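PDB 4EGV: acetyl-CoA acetyltransferase from Mycobacterium smegmatis, which is a monomeric thiolase-like protein that probably has acyltransferase activity and carries an additional C-terminal domain. Local coordinates for residues V445-T459 against I472-L484. Sequence-based numbering, arbitrary orientation.
Sequences VAITEKADGTGTIET and IIIGRLDDGSRFL
E458 reaches across to two arginines, R476 and R482. Its CG is anti to the backbone N (chi1 -163°) and the chain runs on extended, which brings the carboxylate to both guanidinium groups. R482 grips it side-on: NE meets E458 OE1 at 2.8 Å and NH2 meets E458 OE2 at 3.0 Å, each on the syn side. R476, its chain bent at chi2, sends NE to the same E458 OE1 at 3.1 Å, from above the carboxylate plane. The paired arginine charges probably favour an ionised E458. V445 CG1 lies over one face of the R482 guanidinium, offset toward its rim, while R482 NH1 bonds to the backbone O of L308 and R310. T459 and I474 lie side by side, with T459 CG2 3.6 Å from I474 CD1. A451 CB lies 3.7 Å from F483 CB and meets the ring obliquely. I474 O accepts from both E458 N (2.9 Å) and T459 N (3.2 Å), and the register shifts by one between I457 and T459. This is a classic beta bulge in the antiparallel hairpin of strands 453-463 and 470-476, part of the five-stranded sheet of the additional C-terminal domain.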
ATOM      1  N   VAL A 445       9.483  22.162  -2.704  1.00 63.60           N
ATOM      2  CA  VAL A 445      10.923  22.287  -3.014  1.00 62.58           C
ATOM      3  C   VAL A 445      11.101  22.515  -4.522  1.00 62.23           C
ATOM      4  O   VAL A 445      10.375  21.929  -5.333  1.00 61.88           O
ATOM      5  CB  VAL A 445      11.722  21.040  -2.537  1.00 62.40           C
ATOM      6  CG1 VAL A 445      13.178  21.119  -2.915  1.00 62.28           C
ATOM      7  CG2 VAL A 445      11.587  20.826  -1.060  1.00 61.74           C
ATOM      8  N   ALA A 446      12.036  23.396  -4.879  1.00 61.96           N
ATOM      9  CA  ALA A 446      12.218  23.831  -6.267  1.00 61.88           C
ATOM     10  C   ALA A 446      13.081  22.840  -7.049  1.00 61.62           C
ATOM     11  O   ALA A 446      13.970  22.223  -6.489  1.00 61.38           O
ATOM     12  CB  ALA A 446      12.807  25.242  -6.320  1.00 61.81           C
ATOM     13  N   ILE A 447      12.786  22.678  -8.336  1.00 61.52           N
ATOM     14  CA  ILE A 447      13.486  21.730  -9.216  1.00 61.52           C
ATOM     15  C   ILE A 447      14.165  22.503 -10.372  1.00 61.76           C
ATOM     16  O   ILE A 447      13.561  23.389 -10.987  1.00 61.23           O
ATOM     17  CB  ILE A 447      12.511  20.633  -9.806  1.00 61.34           C
ATOM     18  CG1 ILE A 447      11.666  19.983  -8.704  1.00 60.97           C
ATOM     19  CG2 ILE A 447      13.285  19.562 -10.573  1.00 60.63           C
ATOM     20  CD1 ILE A 447      10.252  19.658  -9.121  1.00 60.24           C
ATOM     21  N   THR A 448      15.427  22.190 -10.628  1.00 62.11           N
ATOM     22  CA  THR A 448      16.093  22.645 -11.830  1.00 62.74           C
ATOM     23  C   THR A 448      16.245  21.418 -12.710  1.00 63.40           C
ATOM     24  O   THR A 448      17.064  20.544 -12.413  1.00 63.41           O
ATOM     25  CB  THR A 448      17.498  23.229 -11.531  1.00 62.79           C
ATOM     26  OG1 THR A 448      17.448  24.035 -10.345  1.00 62.05           O
ATOM     27  CG2 THR A 448      18.022  24.067 -12.717  1.00 62.22           C
ATOM     28  N   GLU A 449      15.449  21.337 -13.777  1.00 64.28           N
ATOM     29  CA  GLU A 449      15.484  20.164 -14.659  1.00 65.18           C
ATOM     30  C   GLU A 449      16.855  19.993 -15.328  1.00 65.16           C
ATOM     31  O   GLU A 449      17.421  18.906 -15.276  1.00 65.07           O
ATOM     32  CB  GLU A 449      14.310  20.159 -15.664  1.00 65.39           C
ATOM     33  CG  GLU A 449      12.921  20.126 -14.996  1.00 67.60           C
ATOM     34  CD  GLU A 449      11.756  19.822 -15.962  1.00 70.27           C
ATOM     35  OE1 GLU A 449      11.422  20.655 -16.829  1.00 70.34           O
ATOM     36  OE2 GLU A 449      11.144  18.751 -15.844  1.00 70.73           O
ATOM     37  N   LYS A 450      17.399  21.073 -15.902  1.00 65.32           N
ATOM     38  CA  LYS A 450      18.680  21.029 -16.618  1.00 65.27           C
ATOM     39  C   LYS A 450      19.852  21.514 -15.771  1.00 64.52           C
ATOM     40  O   LYS A 450      20.405  22.558 -16.025  1.00 64.18           O
ATOM     41  CB  LYS A 450      18.597  21.870 -17.890  1.00 65.80           C
ATOM     42  CG  LYS A 450      17.527  21.437 -18.876  1.00 67.52           C
ATOM     43  CD  LYS A 450      17.733  22.163 -20.195  1.00 70.71           C
ATOM     44  CE  LYS A 450      16.973  21.489 -21.339  1.00 71.67           C
ATOM     45  NZ  LYS A 450      15.691  22.184 -21.570  1.00 71.41           N
ATOM     46  N   ALA A 451      20.235  20.737 -14.774  1.00 64.13           N
ATOM     47  CA  ALA A 451      21.252  21.150 -13.806  1.00 64.07           C
ATOM     48  C   ALA A 451      22.699  21.064 -14.312  1.00 64.21           C
ATOM     49  O   ALA A 451      23.156  20.008 -14.787  1.00 64.24           O
ATOM     50  CB  ALA A 451      21.105  20.368 -12.518  1.00 63.88           C
ATOM     51  N   ASP A 452      23.410  22.182 -14.165  1.00 63.96           N
ATOM     52  CA  ASP A 452      24.775  22.349 -14.640  1.00 63.98           C
ATOM     53  C   ASP A 452      25.626  22.979 -13.531  1.00 63.52           C
ATOM     54  O   ASP A 452      25.556  24.183 -13.302  1.00 63.55           O
ATOM     55  CB  ASP A 452      24.771  23.253 -15.888  1.00 64.33           C
ATOM     56  CG  ASP A 452      26.094  23.220 -16.666  1.00 65.51           C
ATOM     57  OD1 ASP A 452      27.035  22.490 -16.266  1.00 65.74           O
ATOM     58  OD2 ASP A 452      26.181  23.927 -17.695  1.00 65.49           O
ATOM     59  N   GLY A 453      26.431  22.182 -12.839  1.00 62.80           N
ATOM     60  CA  GLY A 453      27.299  22.744 -11.823  1.00 62.04           C
ATOM     61  C   GLY A 453      27.681  21.758 -10.751  1.00 61.61           C
ATOM     62  O   GLY A 453      27.811  20.571 -11.005  1.00 61.30           O
ATOM     63  N   THR A 454      27.875  22.266  -9.545  1.00 61.25           N
ATOM     64  CA  THR A 454      28.311  21.448  -8.436  1.00 60.76           C
ATOM     65  C   THR A 454      27.166  21.285  -7.424  1.00 59.76           C
ATOM     66  O   THR A 454      26.467  22.249  -7.077  1.00 59.77           O
ATOM     67  CB  THR A 454      29.623  22.007  -7.785  1.00 61.05           C
ATOM     68  OG1 THR A 454      30.083  21.090  -6.783  1.00 61.56           O
ATOM     69  CG2 THR A 454      29.427  23.406  -7.159  1.00 62.05           C
ATOM     70  N   GLY A 455      26.982  20.054  -6.963  1.00 58.56           N
ATOM     71  CA  GLY A 455      25.863  19.725  -6.118  1.00 56.89           C
ATOM     72  C   GLY A 455      26.200  18.717  -5.062  1.00 55.68           C
ATOM     73  O   GLY A 455      27.279  18.159  -5.046  1.00 55.53           O
ATOM     74  N   THR A 456      25.240  18.506  -4.173  1.00 54.79           N
ATOM     75  CA  THR A 456      25.325  17.543  -3.065  1.00 53.52           C
ATOM     76  C   THR A 456      24.325  16.393  -3.295  1.00 52.04           C
ATOM     77  O   THR A 456      23.201  16.609  -3.753  1.00 51.46           O
ATOM     78  CB  THR A 456      25.062  18.260  -1.671  1.00 53.99           C
ATOM     79  OG1 THR A 456      25.970  19.358  -1.508  1.00 53.19           O
ATOM     80  CG2 THR A 456      25.200  17.295  -0.451  1.00 54.66           C
ATOM     81  N   ILE A 457      24.761  15.171  -2.994  1.00 50.45           N
ATOM     82  CA  ILE A 457      23.892  13.997  -3.027  1.00 48.73           C
ATOM     83  C   ILE A 457      22.878  14.051  -1.862  1.00 48.18           C
ATOM     84  O   ILE A 457      23.269  14.124  -0.699  1.00 47.85           O
ATOM     85  CB  ILE A 457      24.720  12.715  -2.987  1.00 48.22           C
ATOM     86  CG1 ILE A 457      25.524  12.586  -4.273  1.00 47.09           C
ATOM     87  CG2 ILE A 457      23.826  11.531  -2.819  1.00 48.09           C
ATOM     88  CD1 ILE A 457      26.456  11.426  -4.307  1.00 44.42           C
ATOM     89  N   GLU A 458      21.579  14.051  -2.169  1.00 47.28           N
ATOM     90  CA  GLU A 458      20.580  13.987  -1.105  1.00 46.47           C
ATOM     91  C   GLU A 458      20.135  12.546  -0.886  1.00 45.21           C
ATOM     92  O   GLU A 458      19.985  12.096   0.249  1.00 45.04           O
ATOM     93  CB  GLU A 458      19.387  14.919  -1.371  1.00 46.69           C
ATOM     94  CG  GLU A 458      18.557  15.172  -0.119  1.00 48.09           C
ATOM     95  CD  GLU A 458      17.310  15.987  -0.365  1.00 49.05           C
ATOM     96  OE1 GLU A 458      17.141  16.492  -1.486  1.00 49.28           O
ATOM     97  OE2 GLU A 458      16.485  16.108   0.556  1.00 48.47           O
ATOM     98  N   THR A 459      19.950  11.841  -1.996  1.00 43.80           N
ATOM     99  CA  THR A 459      19.629  10.421  -1.997  1.00 42.28           C
ATOM    100  C   THR A 459      20.041   9.775  -3.333  1.00 41.23           C
ATOM    101  O   THR A 459      20.398  10.446  -4.291  1.00 40.29           O
ATOM    102  CB  THR A 459      18.153  10.175  -1.630  1.00 42.13           C
ATOM    103  OG1 THR A 459      17.909   8.776  -1.477  1.00 41.09           O
ATOM    104  CG2 THR A 459      17.239  10.762  -2.666  1.00 42.36           C
ATOM    105  N   ILE A 472      21.393   6.207  -9.696  1.00 40.14           N
ATOM    106  CA  ILE A 472      20.451   7.293  -9.858  1.00 40.91           C
ATOM    107  C   ILE A 472      20.595   8.161  -8.633  1.00 41.52           C
ATOM    108  O   ILE A 472      20.623   7.671  -7.498  1.00 41.34           O
ATOM    109  CB  ILE A 472      19.008   6.801  -9.908  1.00 41.10           C
ATOM    110  CG1 ILE A 472      18.861   5.543 -10.800  1.00 42.17           C
ATOM    111  CG2 ILE A 472      18.078   7.946 -10.235  1.00 40.31           C
ATOM    112  CD1 ILE A 472      18.564   5.756 -12.246  1.00 41.41           C
ATOM    113  N   ILE A 473      20.699   9.456  -8.867  1.00 42.24           N
ATOM    114  CA  ILE A 473      20.936  10.392  -7.797  1.00 43.04           C
ATOM    115  C   ILE A 473      19.868  11.488  -7.806  1.00 43.38           C
ATOM    116  O   ILE A 473      19.488  11.984  -8.860  1.00 43.20           O
ATOM    117  CB  ILE A 473      22.370  10.985  -7.917  1.00 43.21           C
ATOM    118  CG1 ILE A 473      23.403   9.864  -7.901  1.00 43.36           C
ATOM    119  CG2 ILE A 473      22.659  12.036  -6.813  1.00 43.65           C
ATOM    120  CD1 ILE A 473      24.825  10.329  -7.750  1.00 44.05           C
ATOM    121  N   ILE A 474      19.369  11.840  -6.625  1.00 44.14           N
ATOM    122  CA  ILE A 474      18.724  13.131  -6.428  1.00 44.80           C
ATOM    123  C   ILE A 474      19.712  14.005  -5.685  1.00 45.79           C
ATOM    124  O   ILE A 474      20.204  13.632  -4.631  1.00 45.11           O
ATOM    125  CB  ILE A 474      17.424  13.022  -5.630  1.00 44.80           C
ATOM    126  CG1 ILE A 474      16.343  12.285  -6.421  1.00 43.23           C
ATOM    127  CG2 ILE A 474      16.918  14.403  -5.232  1.00 44.45           C
ATOM    128  CD1 ILE A 474      15.290  11.674  -5.574  1.00 38.84           C
ATOM    129  N   GLY A 475      19.944  15.175  -6.224  1.00 47.32           N
ATOM    130  CA  GLY A 475      20.877  16.109  -5.652  1.00 50.20           C
ATOM    131  C   GLY A 475      20.342  17.466  -5.316  1.00 51.97           C
ATOM    132  O   GLY A 475      19.225  17.782  -5.560  1.00 51.87           O
ATOM    133  N   ARG A 476      21.183  18.266  -4.723  1.00 54.26           N
ATOM    134  CA  ARG A 476      20.820  19.580  -4.303  1.00 56.41           C
ATOM    135  C   ARG A 476      21.841  20.435  -4.947  1.00 57.96           C
ATOM    136  O   ARG A 476      22.954  20.025  -5.088  1.00 58.71           O
ATOM    137  CB  ARG A 476      21.086  19.691  -2.827  1.00 56.36           C
ATOM    138  CG  ARG A 476      19.940  19.688  -1.910  1.00 56.34           C
ATOM    139  CD  ARG A 476      18.637  20.045  -2.499  1.00 55.43           C
ATOM    140  NE  ARG A 476      17.649  19.561  -1.572  1.00 56.04           N
ATOM    141  CZ  ARG A 476      16.800  20.316  -0.917  1.00 55.71           C
ATOM    142  NH1 ARG A 476      16.761  21.605  -1.133  1.00 56.34           N
ATOM    143  NH2 ARG A 476      15.992  19.778  -0.060  1.00 53.42           N
ATOM    144  N   LEU A 477      21.522  21.663  -5.281  1.00 59.33           N
ATOM    145  CA  LEU A 477      22.589  22.589  -5.616  1.00 60.82           C
ATOM    146  C   LEU A 477      22.949  23.561  -4.489  1.00 62.01           C
ATOM    147  O   LEU A 477      22.569  23.386  -3.349  1.00 62.05           O
ATOM    148  CB  LEU A 477      22.244  23.359  -6.857  1.00 60.02           C
ATOM    149  CG  LEU A 477      22.202  22.502  -8.080  1.00 59.40           C
ATOM    150  CD1 LEU A 477      21.470  23.241  -9.094  1.00 58.68           C
ATOM    151  CD2 LEU A 477      23.571  22.242  -8.526  1.00 59.03           C
ATOM    152  N   ASP A 478      23.688  24.600  -4.840  1.00 63.26           N
ATOM    153  CA  ASP A 478      23.961  25.682  -3.936  1.00 63.97           C
ATOM    154  C   ASP A 478      22.678  26.486  -3.783  1.00 63.46           C
ATOM    155  O   ASP A 478      22.254  26.789  -2.702  1.00 63.17           O
ATOM    156  CB  ASP A 478      25.071  26.537  -4.507  1.00 64.80           C
ATOM    157  CG  ASP A 478      26.394  25.816  -4.577  1.00 66.94           C
ATOM    158  OD1 ASP A 478      26.662  24.989  -3.713  1.00 67.68           O
ATOM    159  OD2 ASP A 478      27.182  26.095  -5.491  1.00 68.68           O
ATOM    160  N   ASP A 479      22.063  26.812  -4.897  1.00 62.65           N
ATOM    161  CA  ASP A 479      20.726  27.405  -4.952  1.00 61.80           C
ATOM    162  C   ASP A 479      19.677  26.706  -4.029  1.00 61.49           C
ATOM    163  O   ASP A 479      18.666  27.293  -3.673  1.00 61.27           O
ATOM    164  CB  ASP A 479      20.336  27.283  -6.446  1.00 62.03           C
ATOM    165  CG  ASP A 479      19.275  28.287  -6.928  1.00 62.30           C
ATOM    166  OD1 ASP A 479      18.893  29.267  -6.251  1.00 62.12           O
ATOM    167  OD2 ASP A 479      18.825  28.078  -8.067  1.00 61.49           O
ATOM    168  N   GLY A 480      19.915  25.439  -3.683  1.00 60.80           N
ATOM    169  CA  GLY A 480      18.984  24.640  -2.879  1.00 59.43           C
ATOM    170  C   GLY A 480      17.860  23.936  -3.635  1.00 58.46           C
ATOM    171  O   GLY A 480      17.033  23.261  -3.024  1.00 58.00           O
ATOM    172  N   SER A 481      17.816  24.097  -4.958  1.00 57.33           N
ATOM    173  CA  SER A 481      16.843  23.374  -5.776  1.00 56.03           C
ATOM    174  C   SER A 481      17.334  21.941  -6.100  1.00 55.21           C
ATOM    175  O   SER A 481      18.517  21.734  -6.214  1.00 55.11           O
ATOM    176  CB  SER A 481      16.546  24.158  -7.052  1.00 55.96           C
ATOM    177  OG  SER A 481      17.704  24.274  -7.838  1.00 54.81           O
ATOM    178  N   ARG A 482      16.427  20.964  -6.237  1.00 54.03           N
ATOM    179  CA  ARG A 482      16.791  19.561  -6.544  1.00 52.46           C
ATOM    180  C   ARG A 482      16.928  19.261  -8.042  1.00 51.67           C
ATOM    181  O   ARG A 482      16.409  19.982  -8.906  1.00 51.24           O
ATOM    182  CB  ARG A 482      15.770  18.589  -5.953  1.00 52.39           C
ATOM    183  CG  ARG A 482      15.915  18.308  -4.462  1.00 51.70           C
ATOM    184  CD  ARG A 482      14.743  17.478  -3.991  1.00 49.67           C
ATOM    185  NE  ARG A 482      14.727  17.299  -2.553  1.00 47.89           N
ATOM    186  CZ  ARG A 482      13.631  17.117  -1.806  1.00 46.50           C
ATOM    187  NH1 ARG A 482      12.413  17.106  -2.320  1.00 45.12           N
ATOM    188  NH2 ARG A 482      13.757  16.943  -0.507  1.00 45.49           N
ATOM    189  N   PHE A 483      17.631  18.176  -8.326  1.00 50.70           N
ATOM    190  CA  PHE A 483      17.753  17.639  -9.679  1.00 49.96           C
ATOM    191  C   PHE A 483      17.948  16.125  -9.606  1.00 49.58           C
ATOM    192  O   PHE A 483      18.234  15.562  -8.547  1.00 49.22           O
ATOM    193  CB  PHE A 483      18.934  18.280 -10.439  1.00 49.74           C
ATOM    194  CG  PHE A 483      20.286  17.981  -9.828  1.00 48.74           C
ATOM    195  CD1 PHE A 483      21.036  16.894 -10.259  1.00 47.91           C
ATOM    196  CD2 PHE A 483      20.796  18.783  -8.799  1.00 47.30           C
ATOM    197  CE1 PHE A 483      22.279  16.612  -9.669  1.00 48.15           C
ATOM    198  CE2 PHE A 483      22.024  18.520  -8.205  1.00 46.96           C
ATOM    199  CZ  PHE A 483      22.774  17.448  -8.631  1.00 47.78           C
ATOM    200  N   LEU A 484      17.824  15.491 -10.760  1.00 49.30           N
ATOM    201  CA  LEU A 484      18.086  14.072 -10.936  1.00 48.89           C
ATOM    202  C   LEU A 484      19.337  13.857 -11.793  1.00 49.00           C
ATOM    203  O   LEU A 484      19.642  14.668 -12.665  1.00 48.45           O
ATOM    204  CB  LEU A 484      16.873  13.410 -11.604  1.00 48.65           C
ATOM    205  CG  LEU A 484      15.734  12.926 -10.733  1.00 47.25           C
ATOM    206  CD1 LEU A 484      14.579  12.649 -11.605  1.00 46.00           C
ATOM    207  CD2 LEU A 484      16.216  11.691 -10.046  1.00 46.80           C
TER